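Side-chain contacts in nodulation fucosyltransferase NodZ (Bradyrhizobium sp., PDB 2HHC), which is a nodulation glycosyltransferase of the NodZ family, built on the GT-B plan of two domains that each carry a mostly parallel beta sheet flanked by helices: residues A[100-103]-A[104-108]; A[15-18]-A[19-23]; A[136-139]-A[140-144]; A[52-55]-A[56-60]. One frame throughout, in Å; residues are numbered along the deposited sequence.

Interaction 1 (A[100-103]-A[104-108]). With PO4 (phosphate ion), chain B.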
loop_
_atom_site.group_PDB
_atom_site.type_symbol
_atom_site.label_atom_id
_atom_site.label_comp_id
_atom_site.label_asym_id
_atom_site.label_seq_id
_atom_site.Cartn_x
_atom_site.Cartn_y
_atom_site.Cartn_z
ATOM N N PRO A 100 6.266 -22.068 3.129
ATOM C CA PRO A 100 5.115 -22.140 2.243
ATOM C C PRO A 100 4.003 -21.204 2.693
ATOM O O PRO A 100 4.007 -20.740 3.826
ATOM C CB PRO A 100 4.655 -23.573 2.412
ATOM C CG PRO A 100 5.083 -23.950 3.725
ATOM C CD PRO A 100 6.349 -23.246 3.997
ATOM N N ASP A 101 3.049 -21.005 1.793
ATOM C CA ASP A 101 1.961 -20.077 2.050
ATOM C C ASP A 101 1.168 -20.497 3.283
ATOM O O ASP A 101 0.805 -19.615 4.065
ATOM C CB ASP A 101 1.055 -19.947 0.816
ATOM C CG ASP A 101 1.618 -18.982 -0.235
ATOM O OD1 ASP A 101 2.734 -18.425 -0.095
ATOM O OD2 ASP A 101 0.894 -18.753 -1.237
ATOM N N GLU A 102 1.015 -21.794 3.518
ATOM C CA GLU A 102 0.282 -22.264 4.708
ATOM C C GLU A 102 0.931 -21.732 5.992
ATOM O O GLU A 102 0.230 -21.351 6.928
ATOM C CB GLU A 102 0.037 -23.782 4.728
ATOM C CG GLU A 102 1.221 -24.673 4.895
ATOM C CD GLU A 102 0.770 -26.105 5.101
ATOM O OE1 GLU A 102 0.220 -26.442 6.193
ATOM O OE2 GLU A 102 0.930 -26.899 4.144
ATOM N N GLN A 103 2.262 -21.669 6.029
ATOM C CA GLN A 103 2.958 -21.161 7.196
ATOM C C GLN A 103 2.791 -19.640 7.310
ATOM O O GLN A 103 2.639 -19.114 8.388
ATOM C CB GLN A 103 4.476 -21.511 7.143
ATOM C CG GLN A 103 5.283 -20.984 8.358
ATOM C CD GLN A 103 4.785 -21.533 9.672
ATOM O OE1 GLN A 103 4.321 -22.707 9.738
ATOM N NE2 GLN A 103 4.867 -20.736 10.711
ATOM N N ILE A 104 2.883 -18.913 6.205
ATOM C CA ILE A 104 2.715 -17.485 6.221
ATOM C C ILE A 104 1.302 -17.139 6.737
ATOM O O ILE A 104 1.141 -16.233 7.567
ATOM C CB ILE A 104 2.944 -16.896 4.806
ATOM C CG1 ILE A 104 4.380 -17.181 4.313
ATOM C CG2 ILE A 104 2.613 -15.432 4.762
ATOM C CD1 ILE A 104 4.572 -16.887 2.791
ATOM N N PHE A 105 0.320 -17.882 6.259
ATOM C CA PHE A 105 -1.092 -17.672 6.692
ATOM C C PHE A 105 -1.315 -17.992 8.179
ATOM O O PHE A 105 -1.995 -17.254 8.875
ATOM C CB PHE A 105 -2.089 -18.448 5.851
ATOM C CG PHE A 105 -2.078 -18.078 4.384
ATOM C CD1 PHE A 105 -1.661 -16.836 3.974
ATOM C CD2 PHE A 105 -2.438 -19.019 3.422
ATOM C CE1 PHE A 105 -1.631 -16.493 2.639
ATOM C CE2 PHE A 105 -2.415 -18.670 2.049
ATOM C CZ PHE A 105 -2.003 -17.390 1.689
ATOM N N ARG A 106 -0.680 -19.045 8.650
ATOM C CA ARG A 106 -0.679 -19.370 10.075
ATOM C C ARG A 106 -0.106 -18.200 10.872
ATOM O O ARG A 106 -0.649 -17.818 11.922
ATOM C CB ARG A 106 0.141 -20.643 10.249
ATOM C CG ARG A 106 0.410 -21.146 11.631
ATOM C CD ARG A 106 1.107 -22.516 11.516
ATOM N NE ARG A 106 0.395 -23.360 10.545
ATOM C CZ ARG A 106 0.904 -24.042 9.496
ATOM N NH1 ARG A 106 2.193 -24.070 9.192
ATOM N NH2 ARG A 106 0.080 -24.790 8.752
ATOM N N GLU A 107 0.976 -17.599 10.391
ATOM C CA GLU A 107 1.548 -16.496 11.123
ATOM C C GLU A 107 0.679 -15.262 11.103
ATOM O O GLU A 107 0.556 -14.586 12.106
ATOM C CB GLU A 107 2.971 -16.181 10.615
ATOM C CG GLU A 107 3.940 -17.308 10.958
ATOM C CD GLU A 107 5.363 -17.095 10.478
ATOM O OE1 GLU A 107 5.783 -15.951 10.313
ATOM O OE2 GLU A 107 6.082 -18.103 10.320
ATOM N N ARG A 108 0.020 -14.962 9.989
ATOM C CA ARG A 108 -0.976 -13.893 9.988
ATOM C C ARG A 108 -1.956 -14.097 11.130
ATOM O O ARG A 108 -2.315 -13.161 11.842
ATOM C CB ARG A 108 -1.690 -13.881 8.641
ATOM C CG ARG A 108 -2.841 -12.866 8.499
ATOM C CD ARG A 108 -3.670 -13.167 7.296
ATOM N NE ARG A 108 -4.313 -14.458 7.560
ATOM C CZ ARG A 108 -4.624 -15.447 6.696
ATOM N NH1 ARG A 108 -4.444 -15.341 5.378
ATOM N NH2 ARG A 108 -5.153 -16.556 7.156
HETATM P P PO4 B . 4.311 -21.633 14.184
HETATM O O1 PO4 B . 3.105 -22.079 13.349
HETATM O O2 PO4 B . 4.660 -20.100 14.062
HETATM O O3 PO4 B . 4.005 -22.008 15.615
HETATM O O4 PO4 B . 5.478 -22.501 13.750
#
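Gln-103 OE1 takes a hydrogen bond from Arg-106 NH1 at 2.6 Å, bent to 145° at the hydrogen. The oxygen lies near the guanidinium plane, yet NH1 stands above the carbonyl plane rather than on a lone pair, with the two planes 58° apart. The other end of the same amide works as a donor: NE2 reaches Glu-107 OE2 at 2.9 Å, almost straight at 175°, with the acceptor in the amide plane and the anti lone pair of OE2 in use. A bend at chi2 swings the Gln-103 amide back between Arg-106 and Glu-107; opposite demands at its two ends, acceptor and donor, support this amide orientation. A phosphate ion, which Trp-88 N also binds, lies beside the amide.

This is the first turn of helix 101-116, the helix of a beta-alpha-beta unit between strands 84-85 and 125-128, with Pro-100 as N-cap. Along its outer side Glu-102 runs beside Arg-106, both pointing the same way, and OE1 meets NH2 in a salt bridge of 3.0 Å at the guanidinium edge. The carbonyl oxygen of Glu-102 lies over one face of that guanidinium. Asp-101 O similarly sits over a face of the Phe-105 ring while accepting from Phe-105 N at 2.8 Å. On the buried side, Glu-107 OE1 turns to Arg-99 and to Trp-89 NE1.

Interaction 2 (A[15-18]-A[19-23])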
loop_
_atom_site.group_PDB
_atom_site.type_symbol
_atom_site.label_atom_id
_atom_site.label_comp_id
_atom_site.label_asym_id
_atom_site.label_seq_id
_atom_site.Cartn_x
_atom_site.Cartn_y
_atom_site.Cartn_z
ATOM N N PHE A 15 3.064 -1.568 -2.724
ATOM C CA PHE A 15 3.211 -0.629 -1.641
ATOM C C PHE A 15 1.940 -0.489 -0.768
ATOM O O PHE A 15 2.066 -0.196 0.418
ATOM C CB PHE A 15 3.623 0.737 -2.146
ATOM C CG PHE A 15 5.052 0.804 -2.646
ATOM C CD1 PHE A 15 6.142 0.589 -1.832
ATOM C CD2 PHE A 15 5.272 1.049 -3.967
ATOM C CE1 PHE A 15 7.416 0.645 -2.363
ATOM C CE2 PHE A 15 6.550 1.111 -4.472
ATOM C CZ PHE A 15 7.594 0.933 -3.672
ATOM N N GLY A 16 0.762 -0.677 -1.341
ATOM C CA GLY A 16 -0.451 -0.587 -0.494
ATOM C C GLY A 16 -0.423 -1.589 0.627
ATOM O O GLY A 16 -0.696 -1.265 1.780
ATOM N N ASP A 17 -0.099 -2.809 0.279
ATOM C CA ASP A 17 0.023 -3.902 1.267
ATOM C C ASP A 17 1.154 -3.607 2.222
ATOM O O ASP A 17 1.038 -3.722 3.433
ATOM C CB ASP A 17 0.179 -5.197 0.461
ATOM C CG ASP A 17 0.266 -6.465 1.292
ATOM O OD1 ASP A 17 0.340 -6.447 2.553
ATOM O OD2 ASP A 17 0.354 -7.512 0.614
ATOM N N CYS A 18 2.307 -3.255 1.688
ATOM C CA CYS A 18 3.451 -2.951 2.556
ATOM C C CYS A 18 3.103 -1.890 3.595
ATOM O O CYS A 18 3.440 -2.025 4.765
ATOM C CB CYS A 18 4.653 -2.480 1.739
ATOM S SG CYS A 18 5.418 -3.700 0.646
ATOM N N LEU A 19 2.494 -0.778 3.161
ATOM C CA LEU A 19 2.214 0.333 4.040
ATOM C C LEU A 19 1.067 0.065 5.032
ATOM O O LEU A 19 1.099 0.544 6.155
ATOM C CB LEU A 19 1.905 1.599 3.224
ATOM C CG LEU A 19 3.160 2.113 2.488
ATOM C CD1 LEU A 19 2.796 3.198 1.474
ATOM C CD2 LEU A 19 4.217 2.559 3.467
ATOM N N TRP A 20 0.064 -0.733 4.628
ATOM C CA TRP A 20 -1.019 -1.128 5.557
ATOM C C TRP A 20 -0.421 -2.101 6.600
ATOM O O TRP A 20 -0.645 -1.981 7.792
ATOM C CB TRP A 20 -2.106 -1.797 4.761
ATOM C CG TRP A 20 -3.463 -1.887 5.430
ATOM C CD1 TRP A 20 -3.757 -1.836 6.786
ATOM C CD2 TRP A 20 -4.698 -2.015 4.765
ATOM N NE1 TRP A 20 -5.104 -1.927 6.968
ATOM C CE2 TRP A 20 -5.722 -2.040 5.745
ATOM C CE3 TRP A 20 -5.050 -2.130 3.424
ATOM C CZ2 TRP A 20 -7.052 -2.193 5.404
ATOM C CZ3 TRP A 20 -6.354 -2.297 3.085
ATOM C CH2 TRP A 20 -7.352 -2.356 4.071
ATOM N N SER A 21 0.362 -3.089 6.130
ATOM C CA SER A 21 1.022 -4.026 7.028
ATOM C C SER A 21 1.983 -3.332 7.982
ATOM O O SER A 21 2.072 -3.689 9.147
ATOM C CB SER A 21 1.723 -5.119 6.208
ATOM O OG SER A 21 0.828 -5.929 5.466
ATOM N N LEU A 22 2.626 -2.287 7.483
ATOM C CA LEU A 22 3.488 -1.438 8.346
ATOM C C LEU A 22 2.702 -0.794 9.463
ATOM O O LEU A 22 3.122 -0.761 10.616
ATOM C CB LEU A 22 4.184 -0.352 7.539
ATOM C CG LEU A 22 5.144 0.588 8.273
ATOM C CD1 LEU A 22 6.229 -0.240 8.929
ATOM C CD2 LEU A 22 5.689 1.544 7.306
ATOM N N ALA A 23 1.522 -0.236 9.139
ATOM C CA ALA A 23 0.654 0.392 10.147
ATOM C C ALA A 23 0.315 -0.622 11.278
ATOM O O ALA A 23 0.294 -0.289 12.451
ATOM C CB ALA A 23 -0.579 0.930 9.498
#
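Asp-17 and Ser-21, one helical turn apart, make the polar part of this contact. Ser-21 OG lies 3.0 Å from Asp-17 OD1 and equally 3.0 Å from Asp-17 O, so its single proton has two acceptors within reach. The serine torsion (chi1 -64°) puts OG beside its own backbone N and turns it back toward the preceding turn, while the Asp-17 carboxylate, with chi1 at -178°, folds alongside to meet it. Neither group rests on this pair alone: OD1 forms a salt bridge with Arg-11, and OG accepts from Leu-132 N.

Backbone bonds of the usual i to i+4 kind run beneath. Leu-19 N reaches Phe-15 O at 2.8 Å, and Ser-21 N binds Asp-17 O at 2.9 Å, so that carbonyl has both the amide and the hydroxyl of Ser-21 close by. All this belongs to the start of helix 15-32, which connects strands 6-10 and 35-39 in a beta-alpha-beta unit, the Rossmann-like element expected of a GT-B domain.

Apolar contact is thinner. Phe-15 CB and Leu-19 CD1 come no closer than 4.5 Å, and the Phe-15 ring leads away, to stack on Tyr-45 and meet Phe-57 edge-to-face. Leu-19 CB and CG both lie 3.3 Å from Phe-15 O. The Trp-20 indole leads away from 15-18, to Trp-134 and helix 138-147.

Interaction 3 (A[136-139]-A[140-144])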
loop_
_atom_site.group_PDB
_atom_site.type_symbol
_atom_site.label_atom_id
_atom_site.label_comp_id
_atom_site.label_asym_id
_atom_site.label_seq_id
_atom_site.Cartn_x
_atom_site.Cartn_y
_atom_site.Cartn_z
ATOM N N CYS A 136 -5.256 -3.457 12.038
ATOM C CA CYS A 136 -5.021 -2.227 12.784
ATOM C C CYS A 136 -6.146 -1.253 12.517
ATOM O O CYS A 136 -7.042 -1.480 11.704
ATOM C CB CYS A 136 -3.716 -1.579 12.353
ATOM S SG CYS A 136 -3.688 -0.998 10.631
ATOM N N SER A 137 -6.147 -0.156 13.283
ATOM C CA SER A 137 -7.113 0.859 13.070
ATOM C C SER A 137 -6.837 1.709 11.847
ATOM O O SER A 137 -5.700 1.807 11.373
ATOM C CB SER A 137 -7.202 1.820 14.239
ATOM O OG SER A 137 -5.945 2.501 14.332
ATOM N N GLU A 138 -7.887 2.349 11.362
ATOM C CA GLU A 138 -7.728 3.288 10.258
ATOM C C GLU A 138 -6.807 4.440 10.676
ATOM O O GLU A 138 -6.072 4.987 9.864
ATOM C CB GLU A 138 -9.095 3.788 9.858
ATOM C CG GLU A 138 -9.211 4.777 8.798
ATOM C CD GLU A 138 -10.522 5.537 8.944
ATOM O OE1 GLU A 138 -11.579 4.855 9.100
ATOM O OE2 GLU A 138 -10.486 6.777 8.946
ATOM N N GLU A 139 -6.880 4.815 11.939
ATOM C CA GLU A 139 -5.976 5.855 12.437
ATOM C C GLU A 139 -4.545 5.477 12.318
ATOM O O GLU A 139 -3.679 6.319 11.964
ATOM C CB GLU A 139 -6.321 6.237 13.893
ATOM C CG GLU A 139 -7.537 7.047 14.032
ATOM C CD GLU A 139 -8.854 6.321 13.779
ATOM O OE1 GLU A 139 -8.930 5.111 14.129
ATOM O OE2 GLU A 139 -9.790 6.946 13.264
ATOM N N ALA A 140 -4.183 4.230 12.597
ATOM C CA ALA A 140 -2.813 3.775 12.438
ATOM C C ALA A 140 -2.352 3.915 10.970
ATOM O O ALA A 140 -1.242 4.323 10.670
ATOM C CB ALA A 140 -2.620 2.374 12.943
ATOM N N GLU A 141 -3.249 3.568 10.051
ATOM C CA GLU A 141 -2.947 3.661 8.628
ATOM C C GLU A 141 -2.681 5.120 8.265
ATOM O O GLU A 141 -1.732 5.453 7.531
ATOM C CB GLU A 141 -4.113 3.127 7.780
ATOM C CG GLU A 141 -4.339 1.636 7.880
ATOM C CD GLU A 141 -5.593 1.302 7.112
ATOM O OE1 GLU A 141 -5.504 1.326 5.831
ATOM O OE2 GLU A 141 -6.693 1.137 7.683
ATOM N N ARG A 142 -3.535 6.027 8.715
ATOM C CA ARG A 142 -3.384 7.450 8.370
ATOM C C ARG A 142 -2.098 7.980 8.975
ATOM O O ARG A 142 -1.394 8.854 8.379
ATOM C CB ARG A 142 -4.597 8.250 8.901
ATOM C CG ARG A 142 -5.856 7.892 8.201
ATOM C CD ARG A 142 -7.057 8.634 8.877
ATOM N NE ARG A 142 -8.332 8.294 8.272
ATOM C CZ ARG A 142 -8.739 8.794 7.149
ATOM N NH1 ARG A 142 -8.007 9.715 6.538
ATOM N NH2 ARG A 142 -9.910 8.423 6.670
ATOM N N LEU A 143 -1.781 7.551 10.177
ATOM C CA LEU A 143 -0.540 7.985 10.828
ATOM C C LEU A 143 0.683 7.619 10.013
ATOM O O LEU A 143 1.597 8.393 9.841
ATOM C CB LEU A 143 -0.527 7.518 12.268
ATOM C CG LEU A 143 0.519 8.301 13.014
ATOM C CD1 LEU A 143 0.026 8.522 14.401
ATOM C CD2 LEU A 143 1.789 7.465 12.902
ATOM N N ILE A 144 0.713 6.439 9.436
ATOM C CA ILE A 144 1.857 6.048 8.610
ATOM C C ILE A 144 1.946 6.960 7.405
ATOM O O ILE A 144 3.025 7.470 7.093
ATOM C CB ILE A 144 1.721 4.579 8.144
ATOM C CG1 ILE A 144 1.953 3.633 9.339
ATOM C CG2 ILE A 144 2.619 4.240 7.023
ATOM C CD1 ILE A 144 3.254 3.713 10.030
HETATM O O HOH W 1 -7.103 -1.248 8.987
#
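Cys-136 and Ala-140 meet on the packed side of this turn, CB to CB at 4.1 Å, and Cys-136 SG rests 3.9 Å from Glu-141 CG. That sulfur stands between its own backbone N and carbonyl carbon (chi1 65°), a crowded position that aims it along the Glu-141 chain. Helix 15-32 closes this side, with Ala-23 and Ser-24 against Cys-136. The carboxylate of Glu-141 has its main partner in Arg-291, which takes OE1 in a salt bridge; a water donates to OE2 at 2.7 Å and to Cys-136 O, tying the helix back to the residue that leads into it.

A second firm grip lies between Glu-138 and Arg-142, which run side by side, pointing the same way. A single carboxylate oxygen does all the work: OE2 accepts from Arg-142 NE at 2.7 Å and from NH2 at 2.9 Å. It lies at the edge of the guanidinium, near its plane, but the carboxylate is rotated 63° against that plane. NE uses the anti lone pair of OE2, whereas NH2 arrives from above the carboxylate. Helix 291-296 partly covers this salt bridge through Leu-295 and Leu-296, and Arg-142 NH2 also donates to Leu-295 O. The loose side is that of Glu-139, which is exposed and has little contact with the following residues beyond the backbone.

Between these parts Ser-137 OG accepts from Ala-140 N at 3.0 Å, the N-cap bond that characteristically opens a helix, here 138-147.

Interaction 4 (A[52-55]-A[56-60])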
loop_
_atom_site.group_PDB
_atom_site.type_symbol
_atom_site.label_atom_id
_atom_site.label_comp_id
_atom_site.label_asym_id
_atom_site.label_seq_id
_atom_site.Cartn_x
_atom_site.Cartn_y
_atom_site.Cartn_z
ATOM N N ASN A 52 17.696 -2.907 1.676
ATOM C CA ASN A 52 16.408 -2.555 2.220
ATOM C C ASN A 52 15.757 -1.530 1.310
ATOM O O ASN A 52 16.340 -0.485 1.109
ATOM C CB ASN A 52 16.614 -1.991 3.630
ATOM C CG ASN A 52 15.338 -1.846 4.430
ATOM O OD1 ASN A 52 14.249 -1.908 3.873
ATOM N ND2 ASN A 52 15.462 -1.661 5.736
ATOM N N ALA A 53 14.626 -1.869 0.710
ATOM C CA ALA A 53 14.007 -0.994 -0.284
ATOM C C ALA A 53 13.416 0.265 0.298
ATOM O O ALA A 53 13.167 1.217 -0.448
ATOM C CB ALA A 53 12.920 -1.745 -1.022
ATOM N N PHE A 54 13.135 0.308 1.592
ATOM C CA PHE A 54 12.424 1.490 2.127
ATOM C C PHE A 54 13.125 2.821 1.730
ATOM O O PHE A 54 12.459 3.748 1.221
ATOM C CB PHE A 54 12.135 1.366 3.635
ATOM C CG PHE A 54 11.354 2.501 4.188
ATOM C CD1 PHE A 54 9.971 2.520 4.159
ATOM C CD2 PHE A 54 12.021 3.561 4.725
ATOM C CE1 PHE A 54 9.297 3.632 4.723
ATOM C CE2 PHE A 54 11.364 4.687 5.262
ATOM C CZ PHE A 54 9.966 4.667 5.258
ATOM N N PRO A 55 14.449 3.002 1.976
ATOM C CA PRO A 55 15.110 4.245 1.589
ATOM C C PRO A 55 15.230 4.557 0.104
ATOM O O PRO A 55 15.617 5.621 -0.267
ATOM C CB PRO A 55 16.508 4.115 2.211
ATOM C CG PRO A 55 16.391 3.012 3.201
ATOM C CD PRO A 55 15.344 2.111 2.721
ATOM N N ALA A 56 14.937 3.575 -0.730
ATOM C CA ALA A 56 14.927 3.818 -2.149
ATOM C C ALA A 56 13.709 4.665 -2.567
ATOM O O ALA A 56 13.757 5.310 -3.592
ATOM C CB ALA A 56 14.987 2.493 -2.931
ATOM N N PHE A 57 12.652 4.654 -1.742
ATOM C CA PHE A 57 11.438 5.350 -2.070
ATOM C C PHE A 57 11.018 6.434 -1.089
ATOM O O PHE A 57 10.330 7.377 -1.481
ATOM C CB PHE A 57 10.306 4.315 -2.215
ATOM C CG PHE A 57 10.595 3.296 -3.314
ATOM C CD1 PHE A 57 10.566 3.633 -4.642
ATOM C CD2 PHE A 57 11.021 2.022 -2.990
ATOM C CE1 PHE A 57 10.910 2.715 -5.621
ATOM C CE2 PHE A 57 11.372 1.086 -3.967
ATOM C CZ PHE A 57 11.295 1.425 -5.276
ATOM N N PHE A 58 11.436 6.259 0.171
ATOM C CA PHE A 58 11.045 7.187 1.254
ATOM C C PHE A 58 12.286 7.764 1.906
ATOM O O PHE A 58 13.337 7.148 1.916
ATOM C CB PHE A 58 10.197 6.443 2.288
ATOM C CG PHE A 58 8.858 6.022 1.757
ATOM C CD1 PHE A 58 7.801 6.896 1.749
ATOM C CD2 PHE A 58 8.696 4.811 1.188
ATOM C CE1 PHE A 58 6.589 6.511 1.212
ATOM C CE2 PHE A 58 7.468 4.432 0.653
ATOM C CZ PHE A 58 6.425 5.290 0.683
ATOM N N GLU A 59 12.101 8.919 2.510
ATOM C CA GLU A 59 13.159 9.580 3.273
ATOM C C GLU A 59 13.430 8.872 4.592
ATOM O O GLU A 59 12.534 8.175 5.120
ATOM C CB GLU A 59 12.788 11.056 3.486
ATOM C CG GLU A 59 12.722 11.844 2.156
ATOM C CD GLU A 59 12.526 13.289 2.332
ATOM O OE1 GLU A 59 12.061 13.720 3.409
ATOM O OE2 GLU A 59 12.871 14.039 1.387
ATOM N N PRO A 60 14.662 9.002 5.110
ATOM C CA PRO A 60 14.973 8.409 6.419
ATOM C C PRO A 60 13.992 8.812 7.473
ATOM O O PRO A 60 13.576 9.974 7.508
ATOM C CB PRO A 60 16.352 9.016 6.752
ATOM C CG PRO A 60 16.951 9.371 5.463
ATOM C CD PRO A 60 15.817 9.728 4.545
#
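One face of the Phe-54 ring is taken by Phe-58 CB, which lies 3.8 Å from the ring centroid and 24° off the normal, a CH-pi contact offset toward the rim. The closest side-chain atoms of the two are Phe-54 CZ and Phe-58 CB, at 3.5 Å. The two rings follow at a mutual tilt of 16°, but they are slid so far apart, centroids 5.1 Å from each other, that they barely overlap; the methylene rather than the second ring covers the face. With CG opposite the backbone N, chi1 -177° brings the end of the Phe-54 side chain nearer to 56-60, where it reaches Phe-58. At the edge of the Phe-58 ring, in its plane, sits Phe-54 O. The Phe-57 ring has Ala-56 CB over one face and Ala-53 O approaching obliquely, 3.4 Å from CD2.

Phe-54 O is also the acceptor that holds the turn together. Phe-58 N comes to it at 2.9 Å, and Phe-57 N at 3.1 Å from above the carbonyl plane, while Ala-56 N binds Ala-53 O. Pro-55 CA adds a CA-H...O contact of 3.4 Å to Phe-58 O. Ahead of the turn, Asn-52 OD1 weakly caps Phe-54 N.

Short and weakly bonded, helix 54-57 packs on helix 258-274 through Ala-56 and Phe-57, with Phe-58 just beyond doing the same, and it touches the start of helix 15-32. Asn-52 anchors the entry through ND2 to Ile-38 O of strand 35-39.

In the fold
Interaction 2 is the hub of the set, at the start of helix 15-32. Interaction 3 lies alongside it, centres about 10 Å apart, where Trp-20 NE1 comes to 3.3 Å from Glu-141 CD. Interaction 4 has its centre about 14 Å from that of interaction 2, joined through Phe-15 CZ and Phe-57 CD2 at 3.7 Å and through Leu-19 against Phe-58. Interactions 3 and 4 do not touch each other. Interaction 1 stands apart, its centre about 18 Å from that of interaction 2, on the helix of another beta-alpha-beta unit of the same sheet. Phosphate, probably from the crystallisation liquor, is bound at interaction 1 and near Glu-59 in interaction 4, whose carboxylate pairs with Arg-155.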